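Local coordinates for lipid binding protein (Grifola frondosa, PDB 5H0Q), which probably binds membrane domains that contain sphingomyelin together with cholesterol, at residues Gly58-Thr69 against Thr192-Arg202; Met1-Glu9 against Glu91-Val101. All coordinates share one frame; numbering follows the deposited sequence.

Contact 1: Gly58-Thr69 against Thr192-Arg202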
loop_
_atom_site.group_PDB
_atom_site.type_symbol
_atom_site.label_atom_id
_atom_site.label_comp_id
_atom_site.label_asym_id
_atom_site.label_seq_id
_atom_site.Cartn_x
_atom_site.Cartn_y
_atom_site.Cartn_z
ATOM N N GLY A 58 -21.489 2.777 -2.446
ATOM C CA GLY A 58 -21.137 2.118 -3.685
ATOM C C GLY A 58 -20.208 0.965 -3.375
ATOM O O GLY A 58 -20.461 0.234 -2.416
ATOM N N VAL A 59 -19.153 0.760 -4.168
ATOM C CA VAL A 59 -18.096 -0.178 -3.822
ATOM C C VAL A 59 -16.792 0.549 -4.060
ATOM O O VAL A 59 -16.587 1.107 -5.146
ATOM C CB VAL A 59 -18.139 -1.467 -4.661
ATOM C CG1 VAL A 59 -16.964 -2.363 -4.308
ATOM C CG2 VAL A 59 -19.426 -2.209 -4.429
ATOM N N CYS A 60 -15.937 0.582 -3.047
ATOM C CA CYS A 60 -14.632 1.202 -3.201
ATOM C C CYS A 60 -13.673 0.653 -2.163
ATOM O O CYS A 60 -14.049 -0.089 -1.254
ATOM C CB CYS A 60 -14.716 2.711 -3.049
ATOM S SG CYS A 60 -15.097 3.252 -1.336
ATOM N N VAL A 61 -12.425 1.075 -2.291
ATOM C CA VAL A 61 -11.430 0.848 -1.262
ATOM C C VAL A 61 -10.795 2.187 -0.950
ATOM O O VAL A 61 -10.535 2.989 -1.851
ATOM C CB VAL A 61 -10.353 -0.188 -1.670
ATOM C CG1 VAL A 61 -10.966 -1.575 -1.754
ATOM C CG2 VAL A 61 -9.660 0.198 -3.007
ATOM N N LEU A 62 -10.547 2.414 0.322
ATOM C CA LEU A 62 -9.916 3.628 0.824
ATOM C C LEU A 62 -8.547 3.167 1.327
ATOM O O LEU A 62 -8.445 2.593 2.412
ATOM C CB LEU A 62 -10.711 4.288 1.945
ATOM C CG LEU A 62 -12.095 4.904 1.730
ATOM C CD1 LEU A 62 -12.243 5.555 0.379
ATOM C CD2 LEU A 62 -13.163 3.850 1.934
ATOM N N VAL A 63 -7.509 3.369 0.523
ATOM C CA VAL A 63 -6.223 2.707 0.725
ATOM C C VAL A 63 -5.259 3.650 1.408
ATOM O O VAL A 63 -5.043 4.768 0.928
ATOM C CB VAL A 63 -5.608 2.236 -0.599
ATOM C CG1 VAL A 63 -4.266 1.561 -0.322
ATOM C CG2 VAL A 63 -6.540 1.289 -1.317
ATOM N N ARG A 64 -4.674 3.206 2.524
ATOM C CA ARG A 64 -3.537 3.904 3.115
ATOM C C ARG A 64 -2.315 2.996 3.010
ATOM O O ARG A 64 -2.406 1.789 3.244
ATOM C CB ARG A 64 -3.798 4.316 4.556
ATOM C CG ARG A 64 -4.008 3.214 5.586
ATOM C CD ARG A 64 -4.171 3.836 6.990
ATOM N NE ARG A 64 -4.215 2.824 8.039
ATOM C CZ ARG A 64 -5.306 2.316 8.590
ATOM N NH1 ARG A 64 -6.517 2.745 8.244
ATOM N NH2 ARG A 64 -5.175 1.372 9.511
ATOM N N VAL A 65 -1.165 3.592 2.717
ATOM C CA VAL A 65 0.090 2.868 2.481
ATOM C C VAL A 65 1.150 3.485 3.369
ATOM O O VAL A 65 1.368 4.696 3.292
ATOM C CB VAL A 65 0.523 2.987 1.011
ATOM C CG1 VAL A 65 1.842 2.265 0.799
ATOM C CG2 VAL A 65 -0.563 2.511 0.088
ATOM N N TYR A 66 1.849 2.663 4.171
ATOM C CA TYR A 66 2.930 3.136 5.027
ATOM C C TYR A 66 4.223 2.471 4.581
ATOM O O TYR A 66 4.303 1.238 4.541
ATOM C CB TYR A 66 2.696 2.841 6.515
ATOM C CG TYR A 66 3.688 3.508 7.419
ATOM C CD1 TYR A 66 3.816 4.885 7.430
ATOM C CD2 TYR A 66 4.519 2.761 8.257
ATOM C CE1 TYR A 66 4.709 5.513 8.284
ATOM C CE2 TYR A 66 5.411 3.383 9.102
ATOM C CZ TYR A 66 5.511 4.745 9.097
ATOM O OH TYR A 66 6.367 5.387 9.938
ATOM N N ASN A 67 5.235 3.281 4.294
ATOM C CA ASN A 67 6.558 2.783 3.904
ATOM C C ASN A 67 7.475 2.805 5.113
ATOM O O ASN A 67 7.882 3.876 5.569
ATOM C CB ASN A 67 7.134 3.620 2.771
ATOM C CG ASN A 67 8.557 3.196 2.411
ATOM O OD1 ASN A 67 8.993 2.125 2.803
ATOM N ND2 ASN A 67 9.278 4.061 1.727
ATOM N N ALA A 68 7.793 1.615 5.636
ATOM C CA ALA A 68 8.764 1.429 6.708
ATOM C C ALA A 68 9.926 0.549 6.247
ATOM O O ALA A 68 10.474 -0.197 7.052
ATOM C CB ALA A 68 8.096 0.820 7.940
ATOM N N THR A 69 10.287 0.609 4.959
ATOM C CA THR A 69 11.371 -0.234 4.446
ATOM C C THR A 69 12.758 0.323 4.687
ATOM O O THR A 69 13.738 -0.358 4.351
ATOM C CB THR A 69 11.236 -0.449 2.954
ATOM O OG1 THR A 69 11.429 0.790 2.271
ATOM C CG2 THR A 69 9.930 -1.097 2.601
ATOM N N THR A 192 -18.537 -3.046 1.627
ATOM C CA THR A 192 -18.591 -2.474 0.286
ATOM C C THR A 192 -17.680 -1.263 0.148
ATOM O O THR A 192 -17.092 -1.051 -0.921
ATOM C CB THR A 192 -20.027 -2.094 -0.098
ATOM O OG1 THR A 192 -20.591 -1.173 0.849
ATOM C CG2 THR A 192 -20.897 -3.333 -0.174
ATOM N N THR A 193 -17.577 -0.433 1.189
ATOM C CA THR A 193 -16.657 0.705 1.169
ATOM C C THR A 193 -15.614 0.437 2.254
ATOM O O THR A 193 -15.792 0.803 3.416
ATOM C CB THR A 193 -17.396 2.046 1.356
ATOM O OG1 THR A 193 -18.318 1.961 2.440
ATOM C CG2 THR A 193 -18.183 2.357 0.138
ATOM N N ALA A 194 -14.520 -0.218 1.866
ATOM C CA ALA A 194 -13.609 -0.851 2.814
ATOM C C ALA A 194 -12.329 -0.048 2.992
ATOM O O ALA A 194 -11.745 0.434 2.017
ATOM C CB ALA A 194 -13.249 -2.264 2.356
ATOM N N TYR A 195 -11.892 0.079 4.242
ATOM C CA TYR A 195 -10.561 0.601 4.517
ATOM C C TYR A 195 -9.554 -0.484 4.202
ATOM O O TYR A 195 -9.720 -1.648 4.599
ATOM C CB TYR A 195 -10.415 1.022 5.976
ATOM C CG TYR A 195 -11.005 2.372 6.333
ATOM C CD1 TYR A 195 -10.384 3.184 7.273
ATOM C CD2 TYR A 195 -12.153 2.823 5.736
ATOM C CE1 TYR A 195 -10.913 4.410 7.620
ATOM C CE2 TYR A 195 -12.703 4.051 6.089
ATOM C CZ TYR A 195 -12.070 4.841 7.018
ATOM O OH TYR A 195 -12.605 6.064 7.365
ATOM N N VAL A 196 -8.483 -0.095 3.518
ATOM C CA VAL A 196 -7.387 -1.003 3.198
ATOM C C VAL A 196 -6.115 -0.361 3.717
ATOM O O VAL A 196 -5.941 0.855 3.584
ATOM C CB VAL A 196 -7.304 -1.251 1.682
ATOM C CG1 VAL A 196 -6.059 -2.069 1.329
ATOM C CG2 VAL A 196 -8.533 -1.945 1.217
ATOM N N GLU A 197 -5.221 -1.176 4.297
ATOM C CA GLU A 197 -3.910 -0.714 4.743
ATOM C C GLU A 197 -2.829 -1.640 4.206
ATOM O O GLU A 197 -2.927 -2.861 4.341
ATOM C CB GLU A 197 -3.790 -0.665 6.260
ATOM C CG GLU A 197 -2.405 -0.173 6.778
ATOM C CD GLU A 197 -2.297 -0.185 8.294
ATOM O OE1 GLU A 197 -2.277 -1.287 8.863
ATOM O OE2 GLU A 197 -2.243 0.905 8.900
ATOM N N TYR A 198 -1.804 -1.055 3.592
ATOM C CA TYR A 198 -0.585 -1.767 3.220
ATOM C C TYR A 198 0.566 -1.220 4.049
ATOM O O TYR A 198 0.749 0.000 4.109
ATOM C CB TYR A 198 -0.290 -1.565 1.735
ATOM C CG TYR A 198 -1.341 -2.121 0.831
ATOM C CD1 TYR A 198 -1.501 -3.492 0.671
ATOM C CD2 TYR A 198 -2.228 -1.276 0.172
ATOM C CE1 TYR A 198 -2.507 -4.009 -0.145
ATOM C CE2 TYR A 198 -3.218 -1.779 -0.653
ATOM C CZ TYR A 198 -3.365 -3.139 -0.802
ATOM O OH TYR A 198 -4.341 -3.662 -1.613
ATOM N N VAL A 199 1.391 -2.116 4.593
ATOM C CA VAL A 199 2.585 -1.721 5.326
ATOM C C VAL A 199 3.758 -2.488 4.762
ATOM O O VAL A 199 3.742 -3.725 4.775
ATOM C CB VAL A 199 2.464 -2.013 6.819
ATOM C CG1 VAL A 199 3.671 -1.500 7.557
ATOM C CG2 VAL A 199 1.199 -1.375 7.351
ATOM N N TYR A 200 4.799 -1.771 4.384
ATOM C CA TYR A 200 6.041 -2.385 3.904
ATOM C C TYR A 200 7.121 -2.162 4.953
ATOM O O TYR A 200 7.303 -1.024 5.416
ATOM C CB TYR A 200 6.441 -1.774 2.573
ATOM C CG TYR A 200 5.294 -1.594 1.632
ATOM C CD1 TYR A 200 4.402 -2.636 1.391
ATOM C CD2 TYR A 200 5.094 -0.390 0.990
ATOM C CE1 TYR A 200 3.345 -2.466 0.554
ATOM C CE2 TYR A 200 4.026 -0.206 0.148
ATOM C CZ TYR A 200 3.158 -1.243 -0.073
ATOM O OH TYR A 200 2.080 -1.042 -0.900
ATOM N N SER A 201 7.847 -3.232 5.322
ATOM C CA SER A 201 8.818 -3.139 6.402
ATOM C C SER A 201 10.074 -3.947 6.050
ATOM O O SER A 201 10.115 -4.649 5.041
ATOM C CB SER A 201 8.214 -3.616 7.720
ATOM O OG SER A 201 7.691 -4.930 7.602
ATOM N N ARG A 202 11.103 -3.818 6.888
ATOM C CA ARG A 202 12.393 -4.496 6.707
ATOM C C ARG A 202 12.854 -5.118 8.015
ATOM O O ARG A 202 12.067 -5.694 8.773
ATOM C CB ARG A 202 13.459 -3.518 6.208
ATOM C CG ARG A 202 14.507 -4.063 5.262
ATOM C CD ARG A 202 15.524 -3.061 4.728
ATOM N NE ARG A 202 15.063 -2.381 3.530
ATOM C CZ ARG A 202 15.354 -2.738 2.290
ATOM N NH1 ARG A 202 16.154 -3.770 2.086
ATOM N NH2 ARG A 202 14.836 -2.081 1.252
HETATM O O HOH W 1 -21.650 1.266 0.460
HETATM O O HOH W 2 10.412 -2.078 9.155
HETATM O O HOH W 3 13.609 0.601 0.835
#

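Contact 2: Met1-Glu9 against Glu91-Val101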
loop_
_atom_site.group_PDB
_atom_site.type_symbol
_atom_site.label_atom_id
_atom_site.label_comp_id
_atom_site.label_asym_id
_atom_site.label_seq_id
_atom_site.Cartn_x
_atom_site.Cartn_y
_atom_site.Cartn_z
ATOM N N MET A 1 -2.612 13.256 -0.081
ATOM C CA MET A 1 -1.332 13.082 -0.825
ATOM C C MET A 1 -0.312 12.314 0.022
ATOM O O MET A 1 -0.319 11.084 0.042
ATOM C CB MET A 1 -0.759 14.443 -1.242
ATOM C CG MET A 1 -1.608 15.199 -2.249
ATOM S SD MET A 1 -0.923 16.816 -2.672
ATOM C CE MET A 1 -2.148 17.412 -3.837
ATOM N N LEU A 2 0.544 13.046 0.732
ATOM C CA LEU A 2 1.689 12.474 1.428
ATOM C C LEU A 2 1.687 12.937 2.878
ATOM O O LEU A 2 1.610 14.142 3.146
ATOM C CB LEU A 2 2.982 12.882 0.726
ATOM C CG LEU A 2 4.175 11.941 0.703
ATOM C CD1 LEU A 2 3.856 10.606 0.074
ATOM C CD2 LEU A 2 5.311 12.616 -0.045
ATOM N N TYR A 3 1.763 11.994 3.814
ATOM C CA TYR A 3 1.700 12.308 5.238
ATOM C C TYR A 3 2.913 11.769 5.972
ATOM O O TYR A 3 3.364 10.655 5.703
ATOM C CB TYR A 3 0.442 11.734 5.895
ATOM C CG TYR A 3 -0.795 12.138 5.161
ATOM C CD1 TYR A 3 -1.390 13.365 5.391
ATOM C CD2 TYR A 3 -1.353 11.302 4.206
ATOM C CE1 TYR A 3 -2.503 13.738 4.701
ATOM C CE2 TYR A 3 -2.488 11.675 3.506
ATOM C CZ TYR A 3 -3.055 12.898 3.759
ATOM O OH TYR A 3 -4.186 13.307 3.081
ATOM N N GLY A 4 3.416 12.551 6.917
ATOM C CA GLY A 4 4.570 12.168 7.709
ATOM C C GLY A 4 5.861 12.786 7.200
ATOM O O GLY A 4 5.949 13.328 6.096
ATOM N N VAL A 5 6.874 12.706 8.057
ATOM C CA VAL A 5 8.218 13.185 7.753
ATOM C C VAL A 5 9.058 12.008 7.283
ATOM O O VAL A 5 8.928 10.885 7.790
ATOM C CB VAL A 5 8.868 13.861 8.975
ATOM C CG1 VAL A 5 10.179 14.517 8.573
ATOM C CG2 VAL A 5 7.937 14.868 9.590
ATOM N N GLU A 6 9.925 12.260 6.308
ATOM C CA GLU A 6 10.818 11.212 5.832
ATOM C C GLU A 6 11.879 10.877 6.884
ATOM O O GLU A 6 12.568 11.761 7.388
ATOM C CB GLU A 6 11.470 11.642 4.517
ATOM C CG GLU A 6 12.344 10.546 3.889
ATOM C CD GLU A 6 12.594 10.764 2.414
ATOM O OE1 GLU A 6 13.406 10.007 1.855
ATOM O OE2 GLU A 6 11.981 11.667 1.812
ATOM N N ILE A 7 12.022 9.588 7.184
ATOM C CA ILE A 7 12.913 9.095 8.223
ATOM C C ILE A 7 14.150 8.573 7.502
ATOM O O ILE A 7 14.128 7.488 6.928
ATOM C CB ILE A 7 12.240 8.023 9.082
ATOM C CG1 ILE A 7 11.044 8.660 9.816
ATOM C CG2 ILE A 7 13.217 7.431 10.069
ATOM C CD1 ILE A 7 10.211 7.674 10.569
ATOM N N ASP A 8 15.189 9.403 7.476
ATOM C CA ASP A 8 16.416 9.087 6.743
ATOM C C ASP A 8 17.618 9.216 7.667
ATOM O O ASP A 8 17.472 9.271 8.890
ATOM C CB ASP A 8 16.566 10.013 5.537
ATOM C CG ASP A 8 16.445 11.479 5.903
ATOM O OD1 ASP A 8 16.522 11.839 7.108
ATOM O OD2 ASP A 8 16.298 12.303 4.973
ATOM N N GLU A 9 18.838 9.234 7.106
ATOM C CA GLU A 9 20.008 9.250 7.977
ATOM C C GLU A 9 20.006 10.461 8.898
ATOM O O GLU A 9 20.344 10.352 10.080
ATOM C CB GLU A 9 21.308 9.223 7.147
ATOM C CG GLU A 9 22.552 9.354 8.006
ATOM C CD GLU A 9 23.857 9.287 7.213
ATOM O OE1 GLU A 9 23.786 8.956 6.021
ATOM O OE2 GLU A 9 24.917 9.567 7.813
ATOM N N GLU A 91 0.741 9.593 -5.549
ATOM C CA GLU A 91 2.097 10.039 -5.258
ATOM C C GLU A 91 3.096 9.076 -5.887
ATOM O O GLU A 91 2.945 7.854 -5.785
ATOM C CB GLU A 91 2.317 10.141 -3.751
ATOM C CG GLU A 91 1.599 11.317 -3.115
ATOM C CD GLU A 91 2.171 12.652 -3.549
ATOM O OE1 GLU A 91 3.379 12.706 -3.861
ATOM O OE2 GLU A 91 1.410 13.645 -3.585
ATOM N N LYS A 92 4.116 9.627 -6.542
ATOM C CA LYS A 92 5.088 8.787 -7.229
ATOM C C LYS A 92 6.174 8.273 -6.291
ATOM O O LYS A 92 6.785 7.237 -6.570
ATOM C CB LYS A 92 5.730 9.567 -8.378
ATOM C CG LYS A 92 5.416 9.013 -9.763
ATOM C CD LYS A 92 6.228 7.760 -10.063
ATOM C CE LYS A 92 7.360 8.043 -11.048
ATOM N NZ LYS A 92 8.292 9.103 -10.570
ATOM N N ARG A 93 6.451 8.985 -5.205
ATOM C CA ARG A 93 7.568 8.660 -4.326
ATOM C C ARG A 93 7.106 8.790 -2.889
ATOM O O ARG A 93 6.631 9.858 -2.483
ATOM C CB ARG A 93 8.757 9.593 -4.570
ATOM C CG ARG A 93 9.983 9.276 -3.704
ATOM C CD ARG A 93 10.974 10.410 -3.721
ATOM N NE ARG A 93 12.195 10.130 -2.944
ATOM C CZ ARG A 93 12.318 10.330 -1.635
ATOM N NH1 ARG A 93 11.286 10.781 -0.935
ATOM N NH2 ARG A 93 13.462 10.064 -1.015
ATOM N N ILE A 94 7.257 7.719 -2.119
ATOM C CA ILE A 94 6.886 7.694 -0.713
ATOM C C ILE A 94 8.158 7.465 0.100
ATOM O O ILE A 94 8.802 6.414 -0.033
ATOM C CB ILE A 94 5.850 6.602 -0.414
ATOM C CG1 ILE A 94 4.647 6.695 -1.377
ATOM C CG2 ILE A 94 5.433 6.712 1.045
ATOM C CD1 ILE A 94 3.758 5.529 -1.313
ATOM N N GLY A 95 8.541 8.437 0.916
ATOM C CA GLY A 95 9.714 8.251 1.744
ATOM C C GLY A 95 9.478 7.253 2.858
ATOM O O GLY A 95 8.342 6.952 3.247
ATOM N N ASN A 96 10.583 6.730 3.398
ATOM C CA ASN A 96 10.494 5.931 4.596
ATOM C C ASN A 96 9.840 6.796 5.667
ATOM O O ASN A 96 10.191 7.967 5.809
ATOM C CB ASN A 96 11.901 5.502 5.003
ATOM C CG ASN A 96 11.926 4.610 6.197
ATOM O OD1 ASN A 96 11.271 3.578 6.229
ATOM N ND2 ASN A 96 12.699 4.991 7.191
ATOM N N GLY A 97 8.904 6.221 6.423
ATOM C CA GLY A 97 8.171 6.973 7.428
ATOM C C GLY A 97 7.009 7.780 6.901
ATOM O O GLY A 97 6.370 8.492 7.688
ATOM N N GLN A 98 6.709 7.700 5.616
ATOM C CA GLN A 98 5.610 8.441 5.029
ATOM C C GLN A 98 4.462 7.521 4.641
ATOM O O GLN A 98 4.638 6.324 4.398
ATOM C CB GLN A 98 6.069 9.254 3.820
ATOM C CG GLN A 98 7.069 10.308 4.237
ATOM C CD GLN A 98 7.410 11.262 3.139
ATOM O OE1 GLN A 98 7.730 10.848 2.042
ATOM N NE2 GLN A 98 7.302 12.560 3.412
ATOM N N TRP A 99 3.265 8.108 4.647
ATOM C CA TRP A 99 2.021 7.504 4.176
ATOM C C TRP A 99 1.570 8.139 2.867
ATOM O O TRP A 99 1.798 9.333 2.630
ATOM C CB TRP A 99 0.861 7.746 5.168
ATOM C CG TRP A 99 0.986 7.190 6.538
ATOM C CD1 TRP A 99 1.632 7.741 7.594
ATOM C CD2 TRP A 99 0.418 5.963 6.999
ATOM N NE1 TRP A 99 1.499 6.933 8.701
ATOM C CE2 TRP A 99 0.761 5.830 8.354
ATOM C CE3 TRP A 99 -0.346 4.957 6.386
ATOM C CZ2 TRP A 99 0.359 4.743 9.119
ATOM C CZ3 TRP A 99 -0.740 3.877 7.144
ATOM C CH2 TRP A 99 -0.382 3.779 8.493
ATOM N N THR A 100 0.867 7.359 2.039
ATOM C CA THR A 100 -0.016 7.954 1.057
ATOM C C THR A 100 -1.403 7.329 1.174
ATOM O O THR A 100 -1.584 6.259 1.761
ATOM C CB THR A 100 0.539 7.827 -0.351
ATOM O OG1 THR A 100 -0.198 8.692 -1.212
ATOM C CG2 THR A 100 0.482 6.395 -0.863
ATOM N N VAL A 101 -2.394 8.042 0.647
ATOM C CA VAL A 101 -3.789 7.627 0.712
ATOM C C VAL A 101 -4.419 7.869 -0.645
ATOM O O VAL A 101 -4.204 8.917 -1.263
ATOM C CB VAL A 101 -4.565 8.398 1.801
ATOM C CG1 VAL A 101 -6.035 7.988 1.803
ATOM C CG2 VAL A 101 -3.927 8.142 3.156
HETATM O O HOH W 4 13.203 7.377 2.599
HETATM O O HOH W 5 9.023 12.684 0.645
#

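Contact 1: Gly58-Thr69 against Thr192-Arg202
Arg64, Tyr200 and Thr69 bury the most surface where Gly58-Thr69 runs beside Thr192-Arg202, two parallel strands paired in the mixed sheet. Backbone bonds zip them from Cys60 to Ala68: Cys60, Leu62, Arg64 and Tyr66 use both N-H and C=O toward the other strand, and Ala68 its N-H alone.

Arg64 leaves the sheet on the face of Leu62 and Tyr195. Its CG sits between the backbone N and carbonyl carbon (chi1 64°), and from there the chain runs extended to NE, across the side chain of Glu197. The guanidinium stands almost perpendicular to the carboxylate, 89° between planes, and NE meets Glu197 OE2 at 2.9 Å from above the carboxylate plane, while NH2 adds a weak bond to the same oxygen. Lys37 also salt-bridges OE2, and two cationic partners would probably keep this glutamate ionised; Gln48 of helix 41-55 takes Arg64 NH1. Arginine suits this place because its several N-H groups can serve Glu197 and Gln48 at once.

On the other face Tyr200 brings ring atom CE2 to 3.4 Å from Val65 CG1, and Val63 CG1 presses on the ring edge of Tyr198, 3.5 Å from its CE2. Val65 reaches both rings, its CG2 lying near Tyr198; beta-branched valine suits such a place, having two methyl groups to offer. The ring hydroxyls reach Ser130 and Gly131 of strand 126-134, in the second sheet.

Thr69 follows in the turn beyond Asn67. Its CG2 packs on Tyr200 CB at 3.6 Å, and an Asx turn holds it, with Asn67 OD1 accepting from both Thr69 N and OG1. Arg202, bent at chi3 (-87°), reaches back to the turn; its NE, with the acceptor in the guanidinium plane, donates to Thr69 O at 2.6 Å.

Contact 2: Met1-Glu9 against Glu91-Val101
Tyr3 and Trp99 form an antiparallel hydrogen-bonded pair that ties the N-terminal arm to the sheet: Tyr3 N donates to Trp99 O, and Trp99 N to Tyr3 O at 2.8 Å. Further on, Ile7 N bonds to Asn96 O.

Side-chain bonds to the backbone extend the grip. Gln98 NE2 comes from above the carbonyl plane of Gly4 O at 3.1 Å, and Asn96 ND2 meets Ile7 O at 2.9 Å on a nearly straight line (177°). Amides suit these places because each can give and accept: Asn96 OD1 accepts from Gly70 N, and Gln98 OE1 takes Gly95 N, steadying the type II turn.

The charged contact is end-on. Extended Glu6 (chi1 -175°) carries its carboxylate to Arg93, with NH2 to OE1 at 2.9 Å and NH1 to OE2 at 3.0 Å, the two planes 38° apart.

Apolar contacts are fewer: Leu2 CD1 lies 4.2 Å from Ile94 CG1, and Tyr3 CE2 3.8 Å from Val101 CG2.

The arm thus edges strand 99-105; Tyr3 also touches helix 41-55, and Ile7 packs on Val32 and Ala33 of helix 26-35.

How the contacts relate
The two contacts lie side by side in one mixed sheet, their centres about 14 Å apart. Across it the strands run 193-201, 60-68, 99-105 and then the short strand 2-3, so contact 1 and contact 2 are joined through the antiparallel pairing of 60-68 with 99-105. That seam includes probable hydrogen bonds from Val65 N to Thr100 O and from Gly97 N to Asn67 O, and the rings of Tyr66 and Trp99 meet over it. Along the chain the order is 1-9, 58-69, 91-101, 192-202, so the segments alternate. Because strands 2-3 and 193-201 both belong to it, the sheet takes in both ends of the chain, and helix 41-55 touches it at both contacts.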